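Local coordinates for extracellular solute-binding protein, family 1 (Bifidobacterium longum subsp. infantis ATCC 15697, PDB 3QUF), which probably captures a solute, perhaps a sugar, outside the cell and hands it to an ABC importer, as other family 1 solute-binding proteins do, at residues 393-397 against 398-402; 184-188 against 189-193; 113-116 against 117-121. One frame throughout, in Å; residues are numbered along the deposited sequence. Where two conformers were deposited one is given.

Interaction 1. Residues 393-397 against 398-402; sequences GQISA and KDAAK
Ser396 and Asp399 meet where the chain turns into helix 397-408, each side chain reaching back to the other's backbone. Ser396 OG accepts from Asp399 N at 3.0 Å, fairly straight at 161°. With chi1 at 63°, OG sits between its own N and carbonyl carbon, facing the first turn of the helix. In return, Asp399 OD2 takes Ser396 N in a weak bond of 3.4 Å; the same oxygen lies 2.9 Å from Ser396 OG. Farther in, Ser396 O accepts from Ala400 N and Ala397 O from Ala401 N, the first regular bonds of the helix, while Ala397 N gives a weak bond to Glu230. Put an alanine here in place of the serine and Asp399 N would probably lose its capping acceptor, leaving the Asp399 carboxylate tied back by little more than the weak bond from the backbone N. Beside the polar pair, Ile395 CD1 rests on Ala400 CB at 3.7 Å; Ile395 also packs on helix 376-391, and Ala400 on Phe226 of helix 223-234. Gly393, at positive phi, closes helix 376-391 in a Schellman motif, and a few residues on the next helix begins with a capping box, Ser396 being its N-cap.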
# COMPACT_ATOMS: atom_id res chain seq x y z
N GLY A 393 8.97 17.94 -18.27
CA GLY A 393 8.53 18.38 -19.58
C GLY A 393 9.24 17.69 -20.74
O GLY A 393 9.21 18.21 -21.85
N GLN A 394 9.85 16.53 -20.50
CA GLN A 394 10.63 15.86 -21.54
C GLN A 394 9.84 14.86 -22.36
O GLN A 394 10.22 14.55 -23.47
CB GLN A 394 11.84 15.13 -20.96
CG GLN A 394 12.68 16.01 -20.06
CD GLN A 394 14.07 15.46 -19.79
OE1 GLN A 394 14.23 14.34 -19.29
NE2 GLN A 394 15.07 16.25 -20.09
N ILE A 395 8.77 14.31 -21.81
CA ILE A 395 7.97 13.36 -22.54
C ILE A 395 6.50 13.68 -22.31
O ILE A 395 6.15 14.33 -21.33
CB ILE A 395 8.30 11.94 -22.11
CG1 ILE A 395 7.84 11.68 -20.68
CG2 ILE A 395 9.80 11.68 -22.25
CD1 ILE A 395 7.98 10.28 -20.29
N SER A 396 5.66 13.25 -23.22
CA SER A 396 4.23 13.47 -23.08
C SER A 396 3.66 12.36 -22.22
O SER A 396 4.31 11.33 -21.99
CB SER A 396 3.55 13.42 -24.42
OG SER A 396 3.70 12.14 -24.97
N ALA A 397 2.42 12.56 -21.79
CA ALA A 397 1.66 11.52 -21.11
C ALA A 397 1.57 10.25 -21.94
O ALA A 397 1.86 9.16 -21.44
CB ALA A 397 0.25 12.02 -20.78
N LYS A 398 1.20 10.35 -23.22
CA LYS A 398 1.07 9.14 -24.03
C LYS A 398 2.42 8.42 -24.20
O LYS A 398 2.47 7.19 -24.14
CB LYS A 398 0.39 9.41 -25.38
CG LYS A 398 -0.36 8.15 -25.91
CD LYS A 398 -0.79 8.19 -27.38
CE LYS A 398 -1.75 9.34 -27.67
NZ LYS A 398 -2.93 9.39 -26.72
N ASP A 399 3.51 9.18 -24.34
CA ASP A 399 4.84 8.56 -24.44
C ASP A 399 5.19 7.77 -23.18
O ASP A 399 5.76 6.69 -23.27
CB ASP A 399 5.95 9.59 -24.67
CG ASP A 399 5.88 10.29 -26.04
OD1 ASP A 399 5.45 9.66 -27.05
OD2 ASP A 399 6.31 11.48 -26.09
N ALA A 400 4.90 8.34 -22.02
CA ALA A 400 5.14 7.65 -20.75
C ALA A 400 4.36 6.35 -20.69
O ALA A 400 4.89 5.30 -20.32
CB ALA A 400 4.77 8.53 -19.57
N ALA A 401 3.08 6.41 -21.05
CA ALA A 401 2.25 5.21 -21.04
C ALA A 401 2.74 4.16 -22.04
O ALA A 401 2.76 2.97 -21.73
CB ALA A 401 0.78 5.56 -21.27
N LYS A 402 3.18 4.60 -23.22
CA LYS A 402 3.68 3.69 -24.24
C LYS A 402 4.95 3.00 -23.74
O LYS A 402 5.16 1.81 -24.00
CB LYS A 402 3.95 4.41 -25.57
CG LYS A 402 2.67 4.86 -26.31
CD LYS A 402 3.00 5.65 -27.58
CE LYS A 402 1.87 5.55 -28.61
NZ LYS A 402 2.18 6.32 -29.88

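Interaction 2. Residues 184-188 against 189-193; sequences TQIAG and SFTGL
Thr191 comes back over the start of its own helix to Ala187 O, which accepts its backbone N at 3.0 Å with an N-H...O angle of 157°. Thr191 OG1 stands 3.0 Å from the same oxygen and may add a second bond, but which acceptor the hydroxyl proton chooses is not settled. The torsion that sets OG1 beside the backbone N, chi1 -60°, turns the hydroxyl back toward this carbonyl. OG1 also meets the methyl CG2 of Ile186 at 3.5 Å, the two side chains crossing at about a right angle. That methyl touches Phe190 CD2 as well, at 4.2 Å, approaching the ring obliquely. Close by, Ala187 CB packs against Phe190 CB, 4.1 Å away. Gly192 N to Gly188 O, 2.9 Å, continues the helical bonding, and Gly188 O has a further donor in Asn296 ND2.

The next shell holds these groups in place. Phe190 stacks on Phe226 and meets Trp229 edge-to-face, both from helix 223-234. Ser189 OG is bound to Glu180 and Trp229, while Gln387 of helix 376-391 grips the incoming loop at Ala187 N and Gln185 O. What results is the buried first turn of helix 188-199, with Ala187 as an N-cap whose side chain cannot accept a bond.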
# COMPACT_ATOMS: atom_id res chain seq x y z
N THR A 184 12.08 7.00 -5.23
CA THR A 184 12.11 5.68 -4.62
C THR A 184 10.91 4.81 -4.99
O THR A 184 10.94 3.60 -4.82
CB THR A 184 12.05 5.82 -3.10
OG1 THR A 184 11.01 6.76 -2.76
CG2 THR A 184 13.39 6.29 -2.56
N GLN A 185 9.84 5.45 -5.46
CA GLN A 185 8.64 4.73 -5.79
C GLN A 185 7.78 5.55 -6.74
O GLN A 185 8.01 6.75 -6.92
CB GLN A 185 7.85 4.41 -4.52
CG GLN A 185 7.52 5.65 -3.74
CD GLN A 185 6.79 5.39 -2.44
OE1 GLN A 185 6.51 4.24 -2.07
NE2 GLN A 185 6.46 6.46 -1.74
N ILE A 186 6.80 4.89 -7.32
CA ILE A 186 5.77 5.57 -8.12
C ILE A 186 5.19 6.66 -7.20
O ILE A 186 4.96 6.41 -6.02
CB ILE A 186 4.69 4.55 -8.52
CG1 ILE A 186 5.36 3.47 -9.40
CG2 ILE A 186 3.54 5.20 -9.25
CD1 ILE A 186 5.89 4.02 -10.67
N ALA A 187 4.93 7.85 -7.76
CA ALA A 187 4.42 8.96 -6.99
C ALA A 187 3.10 8.63 -6.33
O ALA A 187 2.17 8.13 -6.98
CB ALA A 187 4.25 10.23 -7.87
N GLY A 188 3.00 8.93 -5.05
CA GLY A 188 1.75 8.72 -4.32
C GLY A 188 0.59 9.56 -4.85
O GLY A 188 -0.55 9.11 -4.90
N SER A 189 0.86 10.79 -5.26
CA SER A 189 -0.21 11.65 -5.82
C SER A 189 -0.78 11.08 -7.11
O SER A 189 -1.99 11.09 -7.35
CB SER A 189 0.30 13.11 -6.05
OG SER A 189 1.41 13.18 -6.96
N PHE A 190 0.10 10.61 -7.99
CA PHE A 190 -0.30 9.96 -9.21
C PHE A 190 -1.13 8.73 -8.89
O PHE A 190 -2.17 8.50 -9.50
CB PHE A 190 0.91 9.55 -10.06
CG PHE A 190 0.52 8.77 -11.27
CD1 PHE A 190 0.07 9.42 -12.42
CD2 PHE A 190 0.54 7.39 -11.23
CE1 PHE A 190 -0.33 8.69 -13.51
CE2 PHE A 190 0.14 6.66 -12.35
CZ PHE A 190 -0.30 7.33 -13.48
N THR A 191 -0.67 7.93 -7.93
CA THR A 191 -1.40 6.69 -7.60
C THR A 191 -2.79 7.02 -7.09
O THR A 191 -3.77 6.34 -7.44
CB THR A 191 -0.61 5.85 -6.61
OG1 THR A 191 0.65 5.53 -7.23
CG2 THR A 191 -1.34 4.56 -6.25
N GLY A 192 -2.90 8.07 -6.27
CA GLY A 192 -4.21 8.52 -5.78
C GLY A 192 -5.14 8.96 -6.89
O GLY A 192 -6.35 8.69 -6.87
N LEU A 193 -4.57 9.62 -7.89
CA LEU A 193 -5.34 10.08 -9.03
C LEU A 193 -5.78 8.92 -9.91
O LEU A 193 -6.91 8.86 -10.35
CB LEU A 193 -4.52 11.11 -9.80
CG LEU A 193 -5.26 11.92 -10.86
CD1 LEU A 193 -6.38 12.75 -10.21
CD2 LEU A 193 -4.26 12.81 -11.63

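Interaction 3. Residues 113-116 against 117-121; sequences DGID and DTNFA. With SO4 (sulfate ion), chain D.
A short turn of helical backbone, in the connection between helix 94-100 and strand 124-125, is closed by Asn119 against Asp116 and by Phe120 against Ile115. Asp116 O takes Asn119 N at 3.0 Å, with the donor lying above the carbonyl plane, 41° out of it and not on a lone pair. The Asn119 side chain bends to the same oxygen: ND2 gives it a weak bond of 3.2 Å, far from straight at 121°. Chi1 of -64° sets CG beside the backbone N, so that the backbone N-H and the side-chain amide both turn to one carbonyl oxygen. On the apolar side Ile115 and Phe120 cross at about a right angle, with Ile115 CG2 3.7 Å from Phe120 CE2, and Ile115 O comes to the ring edge near its plane, 3.6 Å from the same carbon. The ring leans further on Leu112, and Ile115 on Asn325.

The Asp116 carboxylate turns away from the turn and accepts from Asn365 through OD2. At the other end, Gly114 N donates to sulfate O1 over 2.7 Å in a nearly straight bond; the ion probably came from the crystallisation liquor, and Asp113 CB stands 3.5 Å from its O3. Gly114 also pairs through its backbone with Ser344, while Asp113 O accepts from Asn325. After Asp116 the chain continues into a second bond, Phe120 N to Asp117 O, so that consecutive i to i+3 bonds make residues 116-120 a pair of overlapping beta turns.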
# COMPACT_ATOMS: atom_id res chain seq x y z
N ASP A 113 -13.18 -14.87 7.83
CA ASP A 113 -14.34 -14.04 8.02
C ASP A 113 -13.95 -12.73 8.72
O ASP A 113 -13.04 -12.69 9.57
CB ASP A 113 -15.44 -14.80 8.77
CG ASP A 113 -16.06 -15.92 7.93
OD1 ASP A 113 -15.92 -15.97 6.69
OD2 ASP A 113 -16.75 -16.75 8.54
N GLY A 114 -14.58 -11.63 8.29
CA GLY A 114 -14.36 -10.32 8.90
C GLY A 114 -13.47 -9.42 8.06
O GLY A 114 -13.35 -8.22 8.33
N ILE A 115 -12.81 -10.00 7.05
CA ILE A 115 -11.93 -9.25 6.17
C ILE A 115 -12.61 -9.10 4.83
O ILE A 115 -13.02 -10.09 4.21
CB ILE A 115 -10.60 -10.02 5.98
CG1 ILE A 115 -9.92 -10.28 7.33
CG2 ILE A 115 -9.66 -9.29 4.97
CD1 ILE A 115 -8.81 -11.29 7.32
N ASP A 116 -12.77 -7.87 4.37
CA ASP A 116 -13.55 -7.64 3.15
C ASP A 116 -12.92 -8.36 1.95
O ASP A 116 -11.71 -8.45 1.80
CB ASP A 116 -13.70 -6.13 2.88
CG ASP A 116 -14.64 -5.41 3.88
OD1 ASP A 116 -15.36 -6.08 4.66
OD2 ASP A 116 -14.67 -4.15 3.87
N ASP A 117 -13.79 -8.88 1.07
CA ASP A 117 -13.33 -9.73 -0.04
C ASP A 117 -12.32 -9.05 -0.99
O ASP A 117 -11.45 -9.70 -1.57
CB ASP A 117 -14.53 -10.24 -0.78
CG ASP A 117 -15.25 -11.36 -0.03
OD1 ASP A 117 -14.73 -11.88 0.98
OD2 ASP A 117 -16.34 -11.77 -0.50
N THR A 118 -12.40 -7.73 -1.16
CA THR A 118 -11.46 -7.01 -2.02
C THR A 118 -10.03 -7.12 -1.54
O THR A 118 -9.09 -6.98 -2.34
CB THR A 118 -11.81 -5.52 -2.09
OG1 THR A 118 -12.10 -5.01 -0.79
CG2 THR A 118 -13.06 -5.31 -2.97
N ASN A 119 -9.85 -7.40 -0.25
CA ASN A 119 -8.50 -7.56 0.30
C ASN A 119 -7.78 -8.85 -0.12
O ASN A 119 -6.57 -9.02 0.13
CB ASN A 119 -8.53 -7.45 1.81
CG ASN A 119 -8.94 -6.09 2.26
OD1 ASN A 119 -8.37 -5.08 1.82
ND2 ASN A 119 -9.97 -6.04 3.10
N PHE A 120 -8.52 -9.77 -0.74
CA PHE A 120 -7.91 -11.05 -1.14
C PHE A 120 -7.45 -11.06 -2.59
O PHE A 120 -6.79 -12.00 -3.00
CB PHE A 120 -8.85 -12.21 -0.86
CG PHE A 120 -9.11 -12.39 0.61
CD1 PHE A 120 -8.18 -13.01 1.41
CD2 PHE A 120 -10.25 -11.91 1.20
CE1 PHE A 120 -8.44 -13.17 2.77
CE2 PHE A 120 -10.47 -12.05 2.57
CZ PHE A 120 -9.56 -12.68 3.33
N ALA A 121 -7.76 -10.01 -3.36
CA ALA A 121 -7.42 -10.06 -4.78
C ALA A 121 -5.93 -10.27 -5.02
O ALA A 121 -5.56 -11.00 -5.94
CB ALA A 121 -7.86 -8.75 -5.45
S SO4 D . -17.40 -11.60 6.47
O1 SO4 D . -16.03 -11.82 6.02
O2 SO4 D . -18.27 -11.47 5.31
O3 SO4 D . -17.84 -12.72 7.29
O4 SO4 D . -17.46 -10.36 7.26

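In the fold
Along the chain interaction 3 comes first, then interaction 2, then interaction 1, and no two of them touch. Interactions 1 and 2 are neighbours in space, their centres 16 Å apart and their nearest atoms about 8 Å. Helix 223-234 links them, packing against both helix starts: its Phe226 meets Ala397 and Ala400 in one and the Phe190 ring in the other. Helix 376-391 also borders both, ending just before interaction 1 and lending Gln387 to the loop of interaction 2. Interaction 3 stands apart, its centre about 24 Å from interaction 2 and 36 Å from interaction 1. The first two therefore share the same two helices as neighbours, whereas residues 113-121 shape a separate connection, held partly by residues much later in the chain.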